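Local coordinates for protein Alpha/beta hydrolase (Novosphingobium aromaticivorans, PDB 3BWX) that probably acts as a hydrolase of the alpha/beta hydrolase family, with a substrate that remains undetermined, and binds calcium in the crystal, at residues 38-42 against 62-67; 45-51 against 268-272. The protein carries 1 engineered substitution. All coordinates share one frame. Numbering follows the deposited sequence.

Overall arrangement
Running from the N terminus, the chain leaves strand 32-35 into the loop 38-42, turns through helix 46-52 and returns along strand 58-61 to the loop 62-67; contact 1 closes this short excursion, with 19 residues between its segments. Contact 2 begins inside it, at 45-51, yet finds its partner only after a further 216 residues, at 268-272, so the two loops cross. The pair therefore joins three connections of the alpha/beta hydrolase fold: those following strands 32-35 and 58-61, adjacent and parallel in the main sheet, and the one between edge strand 255-260 and the last helix, 272-282. The centres of contact 1 and contact 2 lie about 17 Å apart.

Contact 1: 38-42 against 62-67; sequences LTRNA and EMRGRG. With EDO (1,2-ethanediol), chain R.
Two irregular loops come nearest at Asn-41 and Glu-62, whose CA atoms are 5.1 Å apart. The second loop makes a type II beta turn from Met-63 to Arg-66, closed by Arg-66 N to Met-63 O at 3.0 Å, with Gly-65 at phi 85°. Arg-66 (chi1 m, chi2 p, chi3 t) passes the backbone carbonyl of Arg-40, CG lying 3.4 Å from Arg-40 O, and turns the edge of its guanidinium to a carbonyl near the plane of the group: NE and NH2 each donate to Leu-38 O at 2.9 Å. Arg-66 NH1 bonds Arg-64 O (2.8 Å) of its own turn and Tyr-83 OH. Leu-38 (t, p) brings CD1 within 3.7 Å of Arg-66 NH2. Glu-62 (m, t, chi3 -57°) accepts a hydrogen bond from Ala-42 N at OE2, 2.9 Å away, although OE2 is crowded by an ethanediol and less surely placed; OE1 is hydrogen-bonded with His-19 ND1 and Asp-68 N. Asn-41 (p) packs CB 4.0 Å from Gly-67 CA, at phi 60°, which favours glycine; a CB there would also come too near Glu-62 OE2 as modelled. One water spans Arg-40 O (2.8 Å) and Met-63 N (2.9 Å). Side-chain-to-backbone bonds thus join loops that follow adjacent parallel strands 32-35 and 58-61 of the alpha/beta hydrolase sheet. Met-63 and Arg-64 touch helix 80-94, while Leu-38 and Thr-39 meet helix 136-145.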
loop_
_atom_site.group_PDB
_atom_site.type_symbol
_atom_site.label_atom_id
_atom_site.label_comp_id
_atom_site.label_asym_id
_atom_site.label_seq_id
_atom_site.Cartn_x
_atom_site.Cartn_y
_atom_site.Cartn_z
ATOM N N LEU A 38 4.207 -1.663 3.648
ATOM C CA LEU A 38 5.436 -1.322 4.369
ATOM C C LEU A 38 6.671 -1.385 3.515
ATOM O O LEU A 38 7.475 -0.492 3.579
ATOM C CB LEU A 38 5.555 -2.252 5.608
ATOM C CG LEU A 38 6.770 -2.118 6.518
ATOM C CD1 LEU A 38 6.735 -0.834 7.298
ATOM C CD2 LEU A 38 6.817 -3.351 7.478
ATOM N N THR A 39 6.875 -2.481 2.802
ATOM C CA THR A 39 8.073 -2.730 1.991
ATOM C C THR A 39 7.872 -2.445 0.502
ATOM O O THR A 39 8.717 -2.842 -0.319
ATOM C CB THR A 39 8.595 -4.176 2.161
ATOM O OG1 THR A 39 7.567 -5.082 1.750
ATOM C CG2 THR A 39 8.992 -4.438 3.591
ATOM N N ARG A 40 6.788 -1.750 0.167
ATOM C CA ARG A 40 6.315 -1.742 -1.190
ATOM C C ARG A 40 6.447 -0.360 -1.803
ATOM O O ARG A 40 6.806 0.615 -1.132
ATOM C CB ARG A 40 4.883 -2.233 -1.255
ATOM C CG ARG A 40 4.632 -3.603 -0.657
ATOM C CD ARG A 40 5.428 -4.676 -1.406
ATOM N NE ARG A 40 5.212 -6.007 -0.884
ATOM C CZ ARG A 40 4.173 -6.773 -1.210
ATOM N NH1 ARG A 40 3.279 -6.368 -2.091
ATOM N NH2 ARG A 40 4.042 -7.978 -0.671
ATOM N N ASN A 41 6.243 -0.292 -3.111
ATOM C CA ASN A 41 6.482 0.892 -3.931
ATOM C C ASN A 41 5.351 1.056 -4.999
ATOM O O ASN A 41 4.329 0.324 -5.027
ATOM C CB ASN A 41 7.900 0.841 -4.542
ATOM C CG ASN A 41 8.054 -0.308 -5.524
ATOM O OD1 ASN A 41 7.461 -0.259 -6.608
ATOM N ND2 ASN A 41 8.775 -1.370 -5.130
ATOM N N ALA A 42 5.496 2.050 -5.864
ATOM C CA ALA A 42 4.441 2.394 -6.807
ATOM C C ALA A 42 4.111 1.235 -7.742
ATOM O O ALA A 42 2.981 1.121 -8.262
ATOM C CB ALA A 42 4.838 3.613 -7.631
ATOM N N GLU A 62 5.710 6.791 -3.356
ATOM C CA GLU A 62 6.586 5.857 -2.660
ATOM C C GLU A 62 7.166 6.571 -1.425
ATOM O O GLU A 62 7.666 7.693 -1.542
ATOM C CB GLU A 62 7.747 5.463 -3.594
ATOM C CG GLU A 62 7.232 5.059 -4.954
ATOM C CD GLU A 62 8.268 4.485 -5.843
ATOM O OE1 GLU A 62 9.325 5.128 -6.131
ATOM O OE2 GLU A 62 7.994 3.360 -6.275
HETATM N N MSE A 63 7.076 5.917 -0.266
HETATM C CA MSE A 63 7.580 6.540 0.934
HETATM C C MSE A 63 9.109 6.612 0.925
HETATM O O MSE A 63 9.800 5.899 0.139
HETATM C CB MSE A 63 7.072 5.784 2.151
HETATM C CG MSE A 63 5.576 5.882 2.275
HETATM SE SE MSE A 63 4.710 7.668 2.311
HETATM C CE MSE A 63 4.582 8.025 0.367
ATOM N N ARG A 64 9.661 7.467 1.778
ATOM C CA ARG A 64 11.110 7.555 1.904
ATOM C C ARG A 64 11.617 6.136 2.137
ATOM O O ARG A 64 11.003 5.344 2.887
ATOM C CB ARG A 64 11.538 8.454 3.074
ATOM C CG ARG A 64 10.949 8.069 4.429
ATOM C CD ARG A 64 11.398 8.938 5.591
ATOM N NE ARG A 64 10.904 10.286 5.411
ATOM C CZ ARG A 64 11.474 11.387 5.857
ATOM N NH1 ARG A 64 12.623 11.354 6.475
ATOM N NH2 ARG A 64 10.885 12.553 5.620
ATOM N N GLY A 65 12.717 5.814 1.476
ATOM C CA GLY A 65 13.376 4.518 1.609
ATOM C C GLY A 65 12.817 3.421 0.729
ATOM O O GLY A 65 13.261 2.271 0.838
ATOM N N ARG A 66 11.816 3.731 -0.092
ATOM C CA ARG A 66 11.230 2.720 -0.977
ATOM C C ARG A 66 11.309 3.179 -2.414
ATOM O O ARG A 66 11.098 4.349 -2.728
ATOM C CB ARG A 66 9.753 2.443 -0.664
ATOM C CG ARG A 66 9.501 1.707 0.645
ATOM C CD ARG A 66 9.593 2.577 1.877
ATOM N NE ARG A 66 9.069 1.872 3.038
ATOM C CZ ARG A 66 9.282 2.254 4.286
ATOM N NH1 ARG A 66 9.974 3.334 4.568
ATOM N NH2 ARG A 66 8.784 1.520 5.251
ATOM N N GLY A 67 11.589 2.233 -3.302
ATOM C CA GLY A 67 11.573 2.532 -4.738
ATOM C C GLY A 67 12.548 3.607 -5.080
ATOM O O GLY A 67 13.716 3.555 -4.662
HETATM C C1 EDO R . 9.451 3.416 -9.535
HETATM O O1 EDO R . 10.646 2.900 -10.124
HETATM C C2 EDO R . 8.897 2.331 -8.663
HETATM O O2 EDO R . 9.866 2.137 -7.658
HETATM O O HOH W 1 6.207 3.178 -0.148
#

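Contact 2: 45-51 against 268-272; sequences FEDLATR and TLDEP. With EDO (1,2-ethanediol), chain G; EDO (1,2-ethanediol), chain F; EDO (1,2-ethanediol), chain H.
Segment 45-51 holds the start of helix 46-52 (Ala-49 N to Phe-45 O 2.8 Å); 268-272 is a loop, and the two come nearest at the CA atoms of Leu-48 and Asp-270, 6.5 Å apart. The apolar part is made by Leu-269 (m, t; phi 75°), whose CD1 lies 3.9 Å from both Phe-45 CE1, at the ring edge, and Leu-48 (t, p) CD2. No direct hydrogen bond crosses; one water accepts from Leu-48 N (3.0 Å) and donates to Asp-270 OD1 (2.8 Å), and a second joins Arg-51 NH1 (2.8 Å), Leu-269 O (2.8 Å) and Asp-270 OD1 (2.7 Å). Charge adds a long salt bridge, Arg-51 (m, t, t) NH1 to Asp-270 OD1 at 3.8 Å; Asp-47 OD2 and Asp-270 OD2 stand 3.9 Å apart, and Arg-184 pairs with both. O1 of ethanediol G donates to Asp-47 OD2 (2.6 Å) and accepts from Arg-51 NH1 (2.9 Å); O1 of ethanediol H donates to Asp-270 OD2 (2.6 Å). Thr-268 OG1 accepts a bond from Asp-270 N (3.1 Å), an ST turn. Water and charge thus join helix 46-52 to the loop between edge strand 255-260 and the last helix of the alpha/beta hydrolase fold. Leu-48 also touches helix 272-282, and Phe-45 strand 58-61.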
loop_
_atom_site.group_PDB
_atom_site.type_symbol
_atom_site.label_atom_id
_atom_site.label_comp_id
_atom_site.label_asym_id
_atom_site.label_seq_id
_atom_site.Cartn_x
_atom_site.Cartn_y
_atom_site.Cartn_z
ATOM N N PHE A 45 0.928 -0.937 -7.788
ATOM C CA PHE A 45 -0.248 -0.398 -8.477
ATOM C C PHE A 45 -0.127 -0.299 -9.988
ATOM O O PHE A 45 -0.952 0.334 -10.666
ATOM C CB PHE A 45 -0.556 0.976 -7.868
ATOM C CG PHE A 45 -0.851 0.917 -6.399
ATOM C CD1 PHE A 45 -2.066 0.384 -5.933
ATOM C CD2 PHE A 45 0.101 1.334 -5.482
ATOM C CE1 PHE A 45 -2.321 0.299 -4.566
ATOM C CE2 PHE A 45 -0.172 1.229 -4.120
ATOM C CZ PHE A 45 -1.350 0.728 -3.674
ATOM N N GLU A 46 0.895 -0.924 -10.567
ATOM C CA GLU A 46 1.216 -0.658 -11.969
ATOM C C GLU A 46 0.085 -1.088 -12.918
ATOM O O GLU A 46 -0.049 -0.513 -14.000
ATOM C CB GLU A 46 2.524 -1.357 -12.374
ATOM C CG GLU A 46 2.511 -2.888 -12.302
ATOM C CD GLU A 46 3.848 -3.612 -12.532
ATOM O OE1 GLU A 46 4.878 -2.908 -12.644
ATOM O OE2 GLU A 46 3.847 -4.885 -12.551
ATOM N N ASP A 47 -0.634 -2.168 -12.583
ATOM C CA ASP A 47 -1.781 -2.615 -13.411
ATOM C C ASP A 47 -3.099 -1.910 -13.022
ATOM O O ASP A 47 -3.858 -1.479 -13.897
ATOM C CB ASP A 47 -1.945 -4.170 -13.388
ATOM C CG ASP A 47 -0.838 -4.898 -14.135
ATOM O OD1 ASP A 47 0.034 -4.226 -14.716
ATOM O OD2 ASP A 47 -0.851 -6.152 -14.137
ATOM N N LEU A 48 -3.343 -1.753 -11.716
ATOM C CA LEU A 48 -4.575 -1.062 -11.289
ATOM C C LEU A 48 -4.605 0.363 -11.830
ATOM O O LEU A 48 -5.609 0.839 -12.290
ATOM C CB LEU A 48 -4.658 -1.027 -9.769
ATOM C CG LEU A 48 -5.894 -0.334 -9.212
ATOM C CD1 LEU A 48 -7.138 -1.072 -9.635
ATOM C CD2 LEU A 48 -5.777 -0.210 -7.693
ATOM N N ALA A 49 -3.488 1.062 -11.714
ATOM C CA ALA A 49 -3.412 2.427 -12.173
ATOM C C ALA A 49 -3.729 2.531 -13.675
ATOM O O ALA A 49 -4.411 3.466 -14.094
ATOM C CB ALA A 49 -2.014 3.008 -11.878
ATOM N N THR A 50 -3.234 1.586 -14.485
ATOM C CA THR A 50 -3.516 1.614 -15.935
ATOM C C THR A 50 -4.990 1.344 -16.211
ATOM O O THR A 50 -5.523 1.833 -17.198
ATOM C CB THR A 50 -2.703 0.594 -16.763
ATOM O OG1 THR A 50 -3.005 -0.724 -16.335
ATOM C CG2 THR A 50 -1.246 0.842 -16.616
ATOM N N ARG A 51 -5.633 0.538 -15.371
ATOM C CA ARG A 51 -7.078 0.300 -15.504
ATOM C C ARG A 51 -7.922 1.506 -15.067
ATOM O O ARG A 51 -9.047 1.639 -15.537
ATOM C CB ARG A 51 -7.474 -0.957 -14.717
ATOM C CG ARG A 51 -6.905 -2.261 -15.313
ATOM C CD ARG A 51 -7.273 -3.488 -14.461
ATOM N NE ARG A 51 -6.850 -4.648 -15.248
ATOM C CZ ARG A 51 -5.918 -5.512 -14.908
ATOM N NH1 ARG A 51 -5.353 -5.460 -13.727
ATOM N NH2 ARG A 51 -5.598 -6.477 -15.761
ATOM N N THR A 268 -3.781 -8.438 -4.521
ATOM C CA THR A 268 -2.905 -7.653 -5.351
ATOM C C THR A 268 -3.658 -6.435 -5.961
ATOM O O THR A 268 -3.009 -5.498 -6.466
ATOM C CB THR A 268 -2.336 -8.477 -6.513
ATOM O OG1 THR A 268 -3.398 -8.896 -7.370
ATOM C CG2 THR A 268 -1.512 -9.682 -6.003
ATOM N N LEU A 269 -5.014 -6.514 -5.938
ATOM C CA LEU A 269 -5.960 -5.611 -6.603
ATOM C C LEU A 269 -6.036 -5.851 -8.113
ATOM O O LEU A 269 -6.701 -5.088 -8.843
ATOM C CB LEU A 269 -5.621 -4.130 -6.271
ATOM C CG LEU A 269 -5.478 -3.821 -4.782
ATOM C CD1 LEU A 269 -5.168 -2.361 -4.544
ATOM C CD2 LEU A 269 -6.698 -4.241 -3.974
ATOM N N ASP A 270 -5.336 -6.881 -8.590
ATOM C CA ASP A 270 -5.463 -7.348 -9.995
ATOM C C ASP A 270 -6.479 -8.492 -10.181
ATOM O O ASP A 270 -6.774 -8.896 -11.304
ATOM C CB ASP A 270 -4.115 -7.769 -10.570
ATOM C CG ASP A 270 -3.065 -6.675 -10.509
ATOM O OD1 ASP A 270 -3.374 -5.447 -10.502
ATOM O OD2 ASP A 270 -1.903 -7.074 -10.458
ATOM N N GLU A 271 -6.972 -9.038 -9.073
ATOM C CA GLU A 271 -8.067 -10.007 -9.127
ATOM C C GLU A 271 -9.334 -9.391 -9.727
ATOM O O GLU A 271 -9.682 -8.246 -9.395
ATOM C CB GLU A 271 -8.442 -10.503 -7.720
ATOM C CG GLU A 271 -7.297 -11.071 -6.883
ATOM C CD GLU A 271 -6.407 -10.054 -6.179
ATOM O OE1 GLU A 271 -6.777 -8.866 -6.042
ATOM O OE2 GLU A 271 -5.324 -10.511 -5.726
ATOM N N PRO A 272 -10.019 -10.124 -10.615
ATOM C CA PRO A 272 -11.250 -9.553 -11.159
ATOM C C PRO A 272 -12.242 -9.023 -10.133
ATOM O O PRO A 272 -12.836 -7.935 -10.319
ATOM C CB PRO A 272 -11.866 -10.710 -11.927
ATOM C CG PRO A 272 -10.649 -11.506 -12.366
ATOM C CD PRO A 272 -9.727 -11.446 -11.199
HETATM C C1 EDO G . -2.883 -8.762 -13.807
HETATM O O1 EDO G . -3.130 -7.356 -13.815
HETATM C C2 EDO G . -4.109 -9.463 -14.340
HETATM O O2 EDO G . -4.285 -9.112 -15.719
HETATM C C1 EDO F . -3.717 -12.429 -9.365
HETATM O O1 EDO F . -3.505 -11.191 -8.678
HETATM C C2 EDO F . -4.994 -12.340 -10.144
HETATM O O2 EDO F . -4.664 -11.618 -11.331
HETATM C C1 EDO H . -0.060 -9.966 -9.459
HETATM O O1 EDO H . -0.686 -9.377 -10.623
HETATM C C2 EDO H . 0.488 -11.365 -9.757
HETATM O O2 EDO H . -0.632 -12.214 -10.050
HETATM O O HOH W 2 -1.553 -3.356 -9.965
HETATM O O HOH W 3 -5.607 -4.106 -11.283
#